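Local coordinates for PfVFT1 (Plasmodium falciparum, PDB 5JKQ), which probably binds a small solute between the two lobes of a Venus flytrap domain, as solute-binding proteins do, although its ligand is not established, at residues A[26-31]-A[48-53]; A[21-26]-A[112-117]; A[180-185]-A[234-239]. The protein carries 3 engineered substitutions. All coordinates share one frame; numbering follows the deposited sequence.

Contact 1. Residues A[26-31]-A[48-53]; sequences ELIQNE and ESIENL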
ATOM      1  N   GLU A  26     -13.883   5.242  10.200  1.00 21.76           N
ATOM      2  CA  GLU A  26     -14.868   4.503  10.977  1.00 22.99           C
ATOM      3  C   GLU A  26     -14.386   3.080  11.253  1.00 21.48           C
ATOM      4  O   GLU A  26     -14.587   2.552  12.348  1.00 18.62           O
ATOM      5  CB  GLU A  26     -16.215   4.476  10.252  1.00 16.74           C
ATOM      6  CG  GLU A  26     -17.266   3.633  10.949  1.00 25.13           C
ATOM      7  CD  GLU A  26     -18.680   4.069  10.624  1.00 24.90           C
ATOM      8  OE1 GLU A  26     -19.011   5.249  10.867  1.00 21.24           O
ATOM      9  OE2 GLU A  26     -19.460   3.230  10.129  1.00 21.23           O
ATOM     10  N   LEU A  27     -13.745   2.468  10.261  1.00 18.25           N
ATOM     11  CA  LEU A  27     -13.241   1.104  10.401  1.00 18.45           C
ATOM     12  C   LEU A  27     -12.121   1.027  11.437  1.00 22.56           C
ATOM     13  O   LEU A  27     -11.855  -0.037  11.998  1.00 20.53           O
ATOM     14  CB  LEU A  27     -12.745   0.573   9.055  1.00 18.66           C
ATOM     15  CG  LEU A  27     -13.836   0.143   8.069  1.00 20.46           C
ATOM     16  CD1 LEU A  27     -13.227  -0.207   6.726  1.00 20.03           C
ATOM     17  CD2 LEU A  27     -14.634  -1.041   8.604  1.00 19.75           C
ATOM     18  N   ILE A  28     -11.471   2.159  11.685  1.00 18.20           N
ATOM     19  CA  ILE A  28     -10.424   2.247  12.696  1.00 16.36           C
ATOM     20  C   ILE A  28     -11.050   2.484  14.066  1.00 22.91           C
ATOM     21  O   ILE A  28     -10.559   1.982  15.077  1.00 23.54           O
ATOM     22  CB  ILE A  28      -9.418   3.368  12.352  1.00 18.75           C
ATOM     23  CG1 ILE A  28      -8.574   2.941  11.151  1.00 11.81           C
ATOM     24  CG2 ILE A  28      -8.501   3.679  13.537  1.00 18.47           C
ATOM     25  CD1 ILE A  28      -7.799   4.060  10.501  1.00 21.72           C
ATOM     26  N   GLN A  29     -12.143   3.239  14.089  1.00 24.31           N
ATOM     27  CA  GLN A  29     -12.873   3.500  15.324  1.00 20.12           C
ATOM     28  C   GLN A  29     -13.557   2.242  15.855  1.00 16.01           C
ATOM     29  O   GLN A  29     -13.551   1.993  17.059  1.00 20.45           O
ATOM     30  CB  GLN A  29     -13.918   4.599  15.107  1.00 26.95           C
ATOM     31  CG  GLN A  29     -13.339   5.994  14.924  1.00 28.91           C
ATOM     32  CD  GLN A  29     -14.385   7.019  14.524  1.00 25.47           C
ATOM     33  OE1 GLN A  29     -15.431   6.677  13.969  1.00 21.49           O
ATOM     34  NE2 GLN A  29     -14.106   8.285  14.805  1.00 19.03           N
ATOM     35  N   ASN A  30     -14.151   1.458  14.958  1.00 17.54           N
ATOM     36  CA  ASN A  30     -14.929   0.290  15.369  1.00 23.67           C
ATOM     37  C   ASN A  30     -14.112  -1.005  15.406  1.00 22.86           C
ATOM     38  O   ASN A  30     -14.674  -2.094  15.525  1.00 30.68           O
ATOM     39  CB  ASN A  30     -16.143   0.118  14.446  1.00 19.71           C
ATOM     40  CG  ASN A  30     -15.760  -0.176  13.007  1.00 19.77           C
ATOM     41  OD1 ASN A  30     -14.609  -0.474  12.700  1.00 20.68           O
ATOM     42  ND2 ASN A  30     -16.740  -0.102  12.115  1.00 21.75           N
ATOM     43  N   GLU A  31     -12.792  -0.878  15.286  1.00 20.89           N
ATOM     44  CA  GLU A  31     -11.866  -2.001  15.457  1.00 34.79           C
ATOM     45  C   GLU A  31     -11.950  -3.063  14.354  1.00 22.33           C
ATOM     46  O   GLU A  31     -11.213  -4.046  14.393  1.00 26.88           O
ATOM     47  CB  GLU A  31     -12.103  -2.684  16.813  1.00 28.48           C
ATOM     48  CG  GLU A  31     -12.211  -1.735  17.999  1.00 41.97           C
ATOM     49  CD  GLU A  31     -12.594  -2.453  19.283  1.00 47.20           C
ATOM     50  OE1 GLU A  31     -12.397  -3.686  19.360  1.00 51.48           O
ATOM     51  OE2 GLU A  31     -13.099  -1.789  20.214  1.00 41.65           O
ATOM     52  N   GLU A  48      -1.860   6.108  11.318  1.00 38.06           N
ATOM     53  CA  GLU A  48      -1.656   6.466  12.718  1.00 38.68           C
ATOM     54  C   GLU A  48      -2.574   7.595  13.185  1.00 40.02           C
ATOM     55  O   GLU A  48      -3.046   7.579  14.324  1.00 40.26           O
ATOM     56  CB  GLU A  48      -0.185   6.854  12.960  1.00 37.71           C
ATOM     57  CG  GLU A  48       0.314   8.092  12.210  1.00 40.76           C
ATOM     58  CD  GLU A  48       0.612   7.831  10.742  1.00 50.67           C
ATOM     59  OE1 GLU A  48       0.386   8.745   9.919  1.00 47.72           O
ATOM     60  OE2 GLU A  48       1.073   6.717  10.412  1.00 49.08           O
ATOM     61  N   SER A  49      -2.826   8.563  12.308  1.00 34.32           N
ATOM     62  CA  SER A  49      -3.642   9.728  12.652  1.00 35.05           C
ATOM     63  C   SER A  49      -4.921   9.789  11.823  1.00 35.70           C
ATOM     64  O   SER A  49      -4.872   9.773  10.592  1.00 39.84           O
ATOM     65  CB  SER A  49      -2.840  11.015  12.456  1.00 36.56           C
ATOM     66  OG  SER A  49      -3.631  12.153  12.752  1.00 39.74           O
ATOM     67  N   ILE A  50      -6.060   9.869  12.508  1.00 33.24           N
ATOM     68  CA  ILE A  50      -7.366   9.920  11.854  1.00 34.60           C
ATOM     69  C   ILE A  50      -8.172  11.149  12.274  1.00 32.35           C
ATOM     70  O   ILE A  50      -9.320  11.317  11.857  1.00 23.83           O
ATOM     71  CB  ILE A  50      -8.196   8.659  12.164  1.00 28.07           C
ATOM     72  CG1 ILE A  50      -8.268   8.421  13.675  1.00 20.64           C
ATOM     73  CG2 ILE A  50      -7.592   7.450  11.472  1.00 29.56           C
ATOM     74  CD1 ILE A  50      -9.434   7.553  14.098  1.00 26.77           C
ATOM     75  N   GLU A  51      -7.573  12.002  13.098  1.00 35.29           N
ATOM     76  CA  GLU A  51      -8.258  13.184  13.614  1.00 40.01           C
ATOM     77  C   GLU A  51      -8.776  14.091  12.502  1.00 31.10           C
ATOM     78  O   GLU A  51      -9.897  14.595  12.577  1.00 27.09           O
ATOM     79  CB  GLU A  51      -7.329  13.984  14.526  1.00 39.88           C
ATOM     80  CG  GLU A  51      -7.372  13.558  15.980  1.00 43.71           C
ATOM     81  CD  GLU A  51      -6.553  14.468  16.871  1.00 48.01           C
ATOM     82  OE1 GLU A  51      -5.665  15.173  16.345  1.00 40.42           O
ATOM     83  OE2 GLU A  51      -6.800  14.486  18.096  1.00 48.07           O
ATOM     84  N   ASN A  52      -7.960  14.286  11.471  1.00 22.80           N
ATOM     85  CA  ASN A  52      -8.290  15.226  10.404  1.00 31.14           C
ATOM     86  C   ASN A  52      -9.107  14.604   9.276  1.00 30.20           C
ATOM     87  O   ASN A  52      -9.604  15.318   8.404  1.00 32.29           O
ATOM     88  CB  ASN A  52      -7.009  15.834   9.833  1.00 31.19           C
ATOM     89  CG  ASN A  52      -6.165  16.510  10.894  1.00 43.17           C
ATOM     90  OD1 ASN A  52      -4.966  16.252  11.006  1.00 41.60           O
ATOM     91  ND2 ASN A  52      -6.791  17.373  11.688  1.00 38.13           N
ATOM     92  N   LEU A  53      -9.243  13.282   9.284  1.00 26.56           N
ATOM     93  CA  LEU A  53     -10.029  12.604   8.258  1.00 27.27           C
ATOM     94  C   LEU A  53     -11.504  12.965   8.400  1.00 24.33           C
ATOM     95  O   LEU A  53     -11.958  13.298   9.496  1.00 18.28           O
ATOM     96  CB  LEU A  53      -9.843  11.088   8.340  1.00 19.21           C
ATOM     97  CG  LEU A  53      -8.649  10.516   7.571  1.00 25.66           C
ATOM     98  CD1 LEU A  53      -7.351  11.173   8.012  1.00 22.08           C
ATOM     99  CD2 LEU A  53      -8.579   9.005   7.751  1.00 27.85           C
TER
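The C-terminal turn of helix 14-29 meets the loop that follows strand 45-46 through Ile28 and Ile50, the pair that carries this surface contact. CD1 of Ile28 touches CG2 of Ile50 at 3.5 Å. A second, looser pairing runs the other way, with Ile28 CG2 4.0 Å from Ile50 CD1, and the two side chains therefore lie alongside each other, pointing in opposite directions, rather than meeting end to end. Ile50 offers both branches because its CG1 sits between the backbone N and the carbonyl carbon (chi1 52°), a less common place for isoleucine, while CG2 lies beside the backbone N. The helix ends here: Asn30 N still bonds to Glu26 O at 2.9 Å, but Asn30 is the first residue to leave helical angles, and its OD1 takes the backbone N-H of Glu32 at the start of the next helix, 32-39. Gln29 flanks the isoleucines with its aliphatic part, CG standing 4.3 Å from Ile50 CD1. On the loop side a short turn brings Leu53 N back to Ile50 O at 3.2 Å. Beyond the pair, Ile28 also packs on Ile47, at the beginning of the same loop.

Contact 2. Residues A[21-26]-A[112-117]; sequences HAAVKE and ETISKH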
ATOM      1  N   HIS A  21     -12.192   7.807   2.662  1.00 17.57           N
ATOM      2  CA  HIS A  21     -11.374   8.106   3.836  1.00 18.53           C
ATOM      3  C   HIS A  21     -12.205   8.073   5.110  1.00 20.85           C
ATOM      4  O   HIS A  21     -11.725   7.665   6.170  1.00 10.74           O
ATOM      5  CB  HIS A  21     -10.708   9.474   3.696  1.00 14.68           C
ATOM      6  CG  HIS A  21      -9.568   9.497   2.729  1.00 15.13           C
ATOM      7  ND1 HIS A  21      -9.107  10.659   2.151  1.00 14.10           N
ATOM      8  CD2 HIS A  21      -8.788   8.501   2.247  1.00 21.91           C
ATOM      9  CE1 HIS A  21      -8.097  10.378   1.348  1.00 20.98           C
ATOM     10  NE2 HIS A  21      -7.884   9.076   1.387  1.00 17.59           N
ATOM     11  N   ALA A  22     -13.453   8.513   5.001  1.00 14.59           N
ATOM     12  CA  ALA A  22     -14.352   8.541   6.144  1.00 17.74           C
ATOM     13  C   ALA A  22     -14.687   7.128   6.607  1.00 15.69           C
ATOM     14  O   ALA A  22     -14.827   6.872   7.803  1.00 13.70           O
ATOM     15  CB  ALA A  22     -15.613   9.299   5.800  1.00 11.81           C
ATOM     16  N   ALA A  23     -14.818   6.213   5.654  1.00 15.78           N
ATOM     17  CA  ALA A  23     -15.124   4.828   5.976  1.00 16.70           C
ATOM     18  C   ALA A  23     -13.946   4.187   6.701  1.00 13.56           C
ATOM     19  O   ALA A  23     -14.126   3.498   7.704  1.00 18.84           O
ATOM     20  CB  ALA A  23     -15.466   4.056   4.720  1.00 22.13           C
ATOM     21  N   VAL A  24     -12.742   4.425   6.189  1.00 14.62           N
ATOM     22  CA  VAL A  24     -11.524   3.929   6.820  1.00 17.40           C
ATOM     23  C   VAL A  24     -11.434   4.434   8.257  1.00 19.64           C
ATOM     24  O   VAL A  24     -11.086   3.681   9.167  1.00 13.49           O
ATOM     25  CB  VAL A  24     -10.268   4.359   6.033  1.00 16.43           C
ATOM     26  CG1 VAL A  24      -8.991   3.998   6.783  1.00 19.85           C
ATOM     27  CG2 VAL A  24     -10.266   3.710   4.658  1.00 19.18           C
ATOM     28  N   LYS A  25     -11.759   5.709   8.453  1.00 19.21           N
ATOM     29  CA  LYS A  25     -11.749   6.309   9.779  1.00 14.54           C
ATOM     30  C   LYS A  25     -12.696   5.556  10.706  1.00 23.81           C
ATOM     31  O   LYS A  25     -12.354   5.253  11.850  1.00 21.12           O
ATOM     32  CB  LYS A  25     -12.140   7.785   9.702  1.00 21.27           C
ATOM     33  CG  LYS A  25     -12.149   8.496  11.044  1.00 21.60           C
ATOM     34  CD  LYS A  25     -12.412   9.983  10.877  1.00 22.06           C
ATOM     35  CE  LYS A  25     -12.424  10.701  12.213  1.00 20.30           C
ATOM     36  NZ  LYS A  25     -12.580  12.169  12.041  1.00 24.11           N
ATOM     37  N   GLU A  26     -13.883   5.242  10.200  1.00 21.76           N
ATOM     38  CA  GLU A  26     -14.868   4.503  10.977  1.00 22.99           C
ATOM     39  C   GLU A  26     -14.386   3.080  11.253  1.00 21.48           C
ATOM     40  O   GLU A  26     -14.587   2.552  12.348  1.00 18.62           O
ATOM     41  CB  GLU A  26     -16.215   4.476  10.252  1.00 16.74           C
ATOM     42  CG  GLU A  26     -17.266   3.633  10.949  1.00 25.13           C
ATOM     43  CD  GLU A  26     -18.680   4.069  10.624  1.00 24.90           C
ATOM     44  OE1 GLU A  26     -19.011   5.249  10.867  1.00 21.24           O
ATOM     45  OE2 GLU A  26     -19.460   3.230  10.129  1.00 21.23           O
ATOM     46  N   GLU A 112     -18.714  -1.904   2.481  1.00 15.29           N
ATOM     47  CA  GLU A 112     -19.812  -2.302   3.356  1.00 14.07           C
ATOM     48  C   GLU A 112     -20.145  -1.148   4.293  1.00 15.89           C
ATOM     49  O   GLU A 112     -21.313  -0.854   4.547  1.00 10.67           O
ATOM     50  CB  GLU A 112     -19.453  -3.558   4.154  1.00 12.77           C
ATOM     51  CG  GLU A 112     -19.555  -4.850   3.352  1.00 16.15           C
ATOM     52  CD  GLU A 112     -18.910  -6.038   4.048  1.00 18.50           C
ATOM     53  OE1 GLU A 112     -18.515  -5.907   5.226  1.00 18.60           O
ATOM     54  OE2 GLU A 112     -18.799  -7.108   3.411  1.00 23.43           O
ATOM     55  N   THR A 113     -19.101  -0.494   4.794  1.00 12.03           N
ATOM     56  CA  THR A 113     -19.250   0.653   5.679  1.00 14.06           C
ATOM     57  C   THR A 113     -19.853   1.834   4.922  1.00 18.08           C
ATOM     58  O   THR A 113     -20.733   2.527   5.434  1.00 14.79           O
ATOM     59  CB  THR A 113     -17.891   1.066   6.290  1.00 22.10           C
ATOM     60  OG1 THR A 113     -17.316  -0.049   6.984  1.00 16.46           O
ATOM     61  CG2 THR A 113     -18.054   2.229   7.257  1.00 20.43           C
ATOM     62  N   ILE A 114     -19.377   2.054   3.701  1.00 14.96           N
ATOM     63  CA  ILE A 114     -19.897   3.122   2.857  1.00 19.09           C
ATOM     64  C   ILE A 114     -21.368   2.864   2.543  1.00 18.70           C
ATOM     65  O   ILE A 114     -22.189   3.782   2.569  1.00 16.34           O
ATOM     66  CB  ILE A 114     -19.085   3.249   1.545  1.00 15.39           C
ATOM     67  CG1 ILE A 114     -17.698   3.818   1.848  1.00 15.41           C
ATOM     68  CG2 ILE A 114     -19.791   4.156   0.532  1.00 10.15           C
ATOM     69  CD1 ILE A 114     -16.684   3.607   0.742  1.00 17.95           C
ATOM     70  N   SER A 115     -21.695   1.607   2.257  1.00 13.08           N
ATOM     71  CA  SER A 115     -23.059   1.234   1.917  1.00 10.85           C
ATOM     72  C   SER A 115     -24.020   1.524   3.068  1.00 15.10           C
ATOM     73  O   SER A 115     -25.164   1.918   2.843  1.00 13.91           O
ATOM     74  CB  SER A 115     -23.132  -0.245   1.535  1.00  9.88           C
ATOM     75  OG  SER A 115     -22.424  -0.501   0.337  1.00 16.62           O
ATOM     76  N   LYS A 116     -23.552   1.341   4.298  1.00 13.65           N
ATOM     77  CA  LYS A 116     -24.396   1.548   5.471  1.00 16.19           C
ATOM     78  C   LYS A 116     -24.634   3.029   5.764  1.00 14.94           C
ATOM     79  O   LYS A 116     -25.463   3.371   6.607  1.00 16.21           O
ATOM     80  CB  LYS A 116     -23.781   0.865   6.695  1.00 14.68           C
ATOM     81  CG  LYS A 116     -24.052  -0.633   6.750  1.00 14.13           C
ATOM     82  CD  LYS A 116     -23.509  -1.270   8.023  1.00 18.59           C
ATOM     83  CE  LYS A 116     -21.997  -1.416   7.984  1.00 15.60           C
ATOM     84  NZ  LYS A 116     -21.468  -2.078   9.211  1.00 19.77           N
ATOM     85  N   HIS A 117     -23.916   3.903   5.064  1.00 21.17           N
ATOM     86  CA  HIS A 117     -24.106   5.342   5.224  1.00 22.26           C
ATOM     87  C   HIS A 117     -24.905   5.923   4.061  1.00 16.81           C
ATOM     88  O   HIS A 117     -25.847   6.686   4.270  1.00 15.43           O
ATOM     89  CB  HIS A 117     -22.763   6.061   5.339  1.00 10.17           C
ATOM     90  CG  HIS A 117     -22.892   7.549   5.405  1.00 12.52           C
ATOM     91  ND1 HIS A 117     -23.738   8.181   6.292  1.00 22.82           N
ATOM     92  CD2 HIS A 117     -22.304   8.532   4.682  1.00 18.56           C
ATOM     93  CE1 HIS A 117     -23.659   9.488   6.118  1.00 14.86           C
ATOM     94  NE2 HIS A 117     -22.796   9.727   5.147  1.00 14.47           N
TER
HETATM   95  O   HOH W   1     -21.337   3.191   8.207  1.00 20.09           O
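One water is gripped from both helices: it donates to Glu26 OE2 at 2.7 Å and to the backbone carbonyl O of Thr113 at 2.9 Å, bridging a carboxylate on helix 14-29 to the main chain of helix 102-118. Glu26 gets there with CG anti to the backbone N (chi1 176°) and an extended chain, which passes over the methyl of Thr113; OE2 comes to 3.4 Å from Thr113 CG2. The threonine turns that methyl to the glutamate and keeps its hydroxyl for its own helix, where OG1 bonds to Ile109 O. Lys116 NZ lies 5.7 Å from Glu26 OE2, too far for an ion pair, though its charge may still favour the ionised carboxylate. One turn back along helix 14-29, the small side chain of Ala23 points at the other helix, its CB 3.6 Å from Ile114 CG1 and 4.1 Å from Thr113 CG2. Leu56, from the loop after strand 45-46, touches both Glu26 and Thr113 and covers this side of the junction. The local axes approach to 9.2 Å at an angle of 106°, a steep helix-helix crossing in which an alanine faces beta-branched residues in a buried layer, with polar, water-bridged chemistry at its margin.

Contact 3. Residues A[180-185]-A[234-239]; sequences KIMILK and SSYIDL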
ATOM      1  N   LYS A 180      12.268  -4.511   7.783  1.00 19.23           N
ATOM      2  CA  LYS A 180      13.230  -4.993   8.762  1.00 18.20           C
ATOM      3  C   LYS A 180      14.624  -5.049   8.150  1.00 17.15           C
ATOM      4  O   LYS A 180      14.778  -5.172   6.934  1.00 18.09           O
ATOM      5  CB  LYS A 180      12.813  -6.367   9.289  1.00 24.38           C
ATOM      6  CG  LYS A 180      11.387  -6.395   9.817  1.00 25.14           C
ATOM      7  CD  LYS A 180      11.048  -7.733  10.440  1.00 34.33           C
ATOM      8  CE  LYS A 180       9.585  -7.801  10.847  1.00 39.62           C
ATOM      9  NZ  LYS A 180       9.213  -6.728  11.812  1.00 37.32           N
ATOM     10  N   ILE A 181      15.633  -4.937   9.005  1.00 17.72           N
ATOM     11  CA  ILE A 181      17.024  -4.948   8.571  1.00 23.27           C
ATOM     12  C   ILE A 181      17.752  -6.085   9.268  1.00 16.43           C
ATOM     13  O   ILE A 181      17.851  -6.097  10.494  1.00 24.44           O
ATOM     14  CB  ILE A 181      17.728  -3.606   8.882  1.00 16.60           C
ATOM     15  CG1 ILE A 181      17.024  -2.460   8.151  1.00 21.28           C
ATOM     16  CG2 ILE A 181      19.204  -3.660   8.479  1.00 19.78           C
ATOM     17  CD1 ILE A 181      17.487  -1.081   8.568  1.00 25.11           C
HETATM   18  N   MSE A 182      18.249  -7.043   8.493  1.00 18.46           N
HETATM   19  CA  MSE A 182      19.055  -8.110   9.065  1.00 22.35           C
HETATM   20  C   MSE A 182      20.534  -7.857   8.795  1.00 22.25           C
HETATM   21  O   MSE A 182      20.924  -7.429   7.705  1.00 22.91           O
HETATM   22  CB  MSE A 182      18.626  -9.479   8.533  1.00 22.15           C
HETATM   23  CG  MSE A 182      18.676  -9.673   7.040  1.00 35.13           C
HETATM   24 SE   MSE A 182      18.257 -11.545   6.633  1.00 49.24          SE
HETATM   25  CE  MSE A 182      19.882 -12.363   7.318  1.00 16.51           C
ATOM     26  N   ILE A 183      21.348  -8.110   9.814  1.00 17.57           N
ATOM     27  CA  ILE A 183      22.767  -7.784   9.782  1.00 22.81           C
ATOM     28  C   ILE A 183      23.535  -8.719  10.712  1.00 21.72           C
ATOM     29  O   ILE A 183      22.978  -9.239  11.679  1.00 21.20           O
ATOM     30  CB  ILE A 183      23.004  -6.308  10.195  1.00 23.93           C
ATOM     31  CG1 ILE A 183      24.484  -5.933  10.064  1.00 23.95           C
ATOM     32  CG2 ILE A 183      22.493  -6.062  11.616  1.00 23.52           C
ATOM     33  CD1 ILE A 183      24.765  -4.447  10.249  1.00 23.72           C
ATOM     34  N   LEU A 184      24.810  -8.941  10.410  1.00 25.87           N
ATOM     35  CA  LEU A 184      25.661  -9.764  11.259  1.00 25.43           C
ATOM     36  C   LEU A 184      25.883  -9.085  12.607  1.00 19.35           C
ATOM     37  O   LEU A 184      26.166  -7.889  12.667  1.00 27.08           O
ATOM     38  CB  LEU A 184      27.000 -10.029  10.572  1.00 22.23           C
ATOM     39  CG  LEU A 184      26.925 -10.861   9.292  1.00 26.85           C
ATOM     40  CD1 LEU A 184      28.197 -10.709   8.474  1.00 26.69           C
ATOM     41  CD2 LEU A 184      26.678 -12.323   9.630  1.00 23.99           C
ATOM     42  N   LYS A 185      25.748  -9.853  13.684  1.00 21.43           N
ATOM     43  CA  LYS A 185      25.926  -9.327  15.035  1.00 28.93           C
ATOM     44  C   LYS A 185      27.315  -8.747  15.254  1.00 20.31           C
ATOM     45  O   LYS A 185      27.500  -7.855  16.079  1.00 20.72           O
ATOM     46  CB  LYS A 185      25.674 -10.423  16.076  1.00 28.18           C
ATOM     47  CG  LYS A 185      24.218 -10.597  16.463  1.00 27.32           C
ATOM     48  CD  LYS A 185      24.065 -10.843  17.958  1.00 30.81           C
ATOM     49  CE  LYS A 185      22.612 -10.734  18.394  1.00 36.58           C
ATOM     50  NZ  LYS A 185      22.414 -11.179  19.797  1.00 36.80           N
ATOM     51  N   SER A 234      15.339 -13.440  -4.848  1.00 26.00           N
ATOM     52  CA  SER A 234      13.963 -13.871  -5.083  1.00 25.73           C
ATOM     53  C   SER A 234      13.354 -14.564  -3.864  1.00 26.04           C
ATOM     54  O   SER A 234      12.192 -14.970  -3.893  1.00 19.09           O
ATOM     55  CB  SER A 234      13.909 -14.815  -6.287  1.00 29.13           C
ATOM     56  OG  SER A 234      14.478 -14.209  -7.435  1.00 45.99           O
ATOM     57  N   SER A 235      14.136 -14.706  -2.797  1.00 19.71           N
ATOM     58  CA  SER A 235      13.646 -15.366  -1.594  1.00 18.27           C
ATOM     59  C   SER A 235      14.444 -14.968  -0.361  1.00 18.26           C
ATOM     60  O   SER A 235      15.543 -14.423  -0.460  1.00 17.58           O
ATOM     61  CB  SER A 235      13.690 -16.887  -1.765  1.00 21.05           C
ATOM     62  OG  SER A 235      15.025 -17.355  -1.841  1.00 22.02           O
ATOM     63  N   TYR A 236      13.867 -15.248   0.804  1.00 14.00           N
ATOM     64  CA  TYR A 236      14.516 -14.983   2.078  1.00 18.49           C
ATOM     65  C   TYR A 236      15.847 -15.721   2.175  1.00 24.27           C
ATOM     66  O   TYR A 236      16.838 -15.170   2.654  1.00 17.14           O
ATOM     67  CB  TYR A 236      13.585 -15.392   3.218  1.00 16.17           C
ATOM     68  CG  TYR A 236      14.206 -15.368   4.595  1.00 13.13           C
ATOM     69  CD1 TYR A 236      14.594 -14.174   5.185  1.00 17.11           C
ATOM     70  CD2 TYR A 236      14.375 -16.541   5.318  1.00 14.30           C
ATOM     71  CE1 TYR A 236      15.150 -14.148   6.449  1.00 13.30           C
ATOM     72  CE2 TYR A 236      14.926 -16.525   6.585  1.00 17.19           C
ATOM     73  CZ  TYR A 236      15.313 -15.326   7.146  1.00 12.09           C
ATOM     74  OH  TYR A 236      15.863 -15.304   8.406  1.00 14.43           O
ATOM     75  N   ILE A 237      15.866 -16.964   1.702  1.00 18.32           N
ATOM     76  CA  ILE A 237      17.068 -17.788   1.757  1.00 23.15           C
ATOM     77  C   ILE A 237      18.173 -17.184   0.890  1.00 17.11           C
ATOM     78  O   ILE A 237      19.338 -17.178   1.285  1.00 16.18           O
ATOM     79  CB  ILE A 237      16.767 -19.238   1.313  1.00 23.84           C
ATOM     80  CG1 ILE A 237      15.859 -19.909   2.344  1.00 21.92           C
ATOM     81  CG2 ILE A 237      18.057 -20.055   1.152  1.00 19.22           C
ATOM     82  CD1 ILE A 237      15.265 -21.227   1.891  1.00 21.61           C
ATOM     83  N   ASP A 238      17.804 -16.668  -0.281  1.00 18.39           N
ATOM     84  CA  ASP A 238      18.765 -16.013  -1.166  1.00 19.67           C
ATOM     85  C   ASP A 238      19.326 -14.768  -0.501  1.00 19.69           C
ATOM     86  O   ASP A 238      20.541 -14.592  -0.402  1.00 18.63           O
ATOM     87  CB  ASP A 238      18.119 -15.629  -2.500  1.00 19.65           C
ATOM     88  CG  ASP A 238      17.643 -16.830  -3.291  1.00 28.16           C
ATOM     89  OD1 ASP A 238      18.180 -17.937  -3.082  1.00 32.64           O
ATOM     90  OD2 ASP A 238      16.734 -16.661  -4.131  1.00 38.63           O
ATOM     91  N   LEU A 239      18.416 -13.905  -0.060  1.00 25.62           N
ATOM     92  CA  LEU A 239      18.763 -12.666   0.623  1.00 20.12           C
ATOM     93  C   LEU A 239      19.702 -12.959   1.793  1.00 26.74           C
ATOM     94  O   LEU A 239      20.750 -12.328   1.935  1.00 19.00           O
ATOM     95  CB  LEU A 239      17.477 -11.966   1.091  1.00 23.33           C
ATOM     96  CG  LEU A 239      17.449 -10.586   1.766  1.00 18.15           C
ATOM     97  CD1 LEU A 239      18.062 -10.594   3.164  1.00 31.20           C
ATOM     98  CD2 LEU A 239      18.104  -9.534   0.887  1.00 25.53           C
TER
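The apolar contacts centre on the selenium of Met182, a selenomethionine in strand 175-184. SE lies 3.6 Å from CD1 of Leu239 in helix 236-244, and Met182 CG adds a wider approach of 4.0 Å to the same methyl. The two side chains run past each other in opposite directions, each reaching from its own backbone toward the other. Met182 starts with CG between the backbone N and the carbonyl carbon (chi1 58°), extends at the next bond and bends at chi3, so that SE is presented to the helix.

The second interaction is a Met-aromatic contact. SE is 4.1 Å from Tyr236 CE1 and 5.2 Å from the ring centroid, approaching at 62° to the ring normal, an oblique direction. Phe258 packs edge-to-face with the same tyrosine, and Ile253, Ile256 and Pro257 also border it.

Polar bonds order the start of the helix and tie the strand into the sheet. Ser235 is the N-cap residue: its OG accepts from Asp238 N at 3.3 Å, and its carbonyl O takes Leu239 N at 2.9 Å, fixing the first turn on which Tyr236 and Leu239 are carried. The backbone of Met182 pairs with Gly251 of strand 250-253, holding this residue within the mixed sheet while its side chain faces the helix.

Across the interface itself the chemistry is dispersion and a polarisable chalcogen, selenium here in place of methionine's sulfur, beside an aromatic ring. The hydrogen bonds here order the helix start and join neighbouring strands, while strand and helix meet through apolar and Met-aromatic packing, which implies that helix 236-244 is held to the sheet here by fit between buried side chains.

Contacts 1 and 2 are neighbours, with centres 11 Å apart, and both use helix 14-29; Glu26 belongs to both segments, and Lys25 NZ reaches Leu53 O at 2.9 Å, a probable hydrogen bond that ties the loop of contact 1 to the helix of contact 2. Contact 1 lies at the surface and is aliphatic, whereas contact 2 is buried and mixes an alanine-centred packing with a water bridge at its edge. Contact 3 stands apart, its centre 39 Å from that of contact 2, on the opposite side of the chain's centre. It too is buried, but joins helix to sheet through a Met-aromatic contact and aliphatic packing instead of helix to helix.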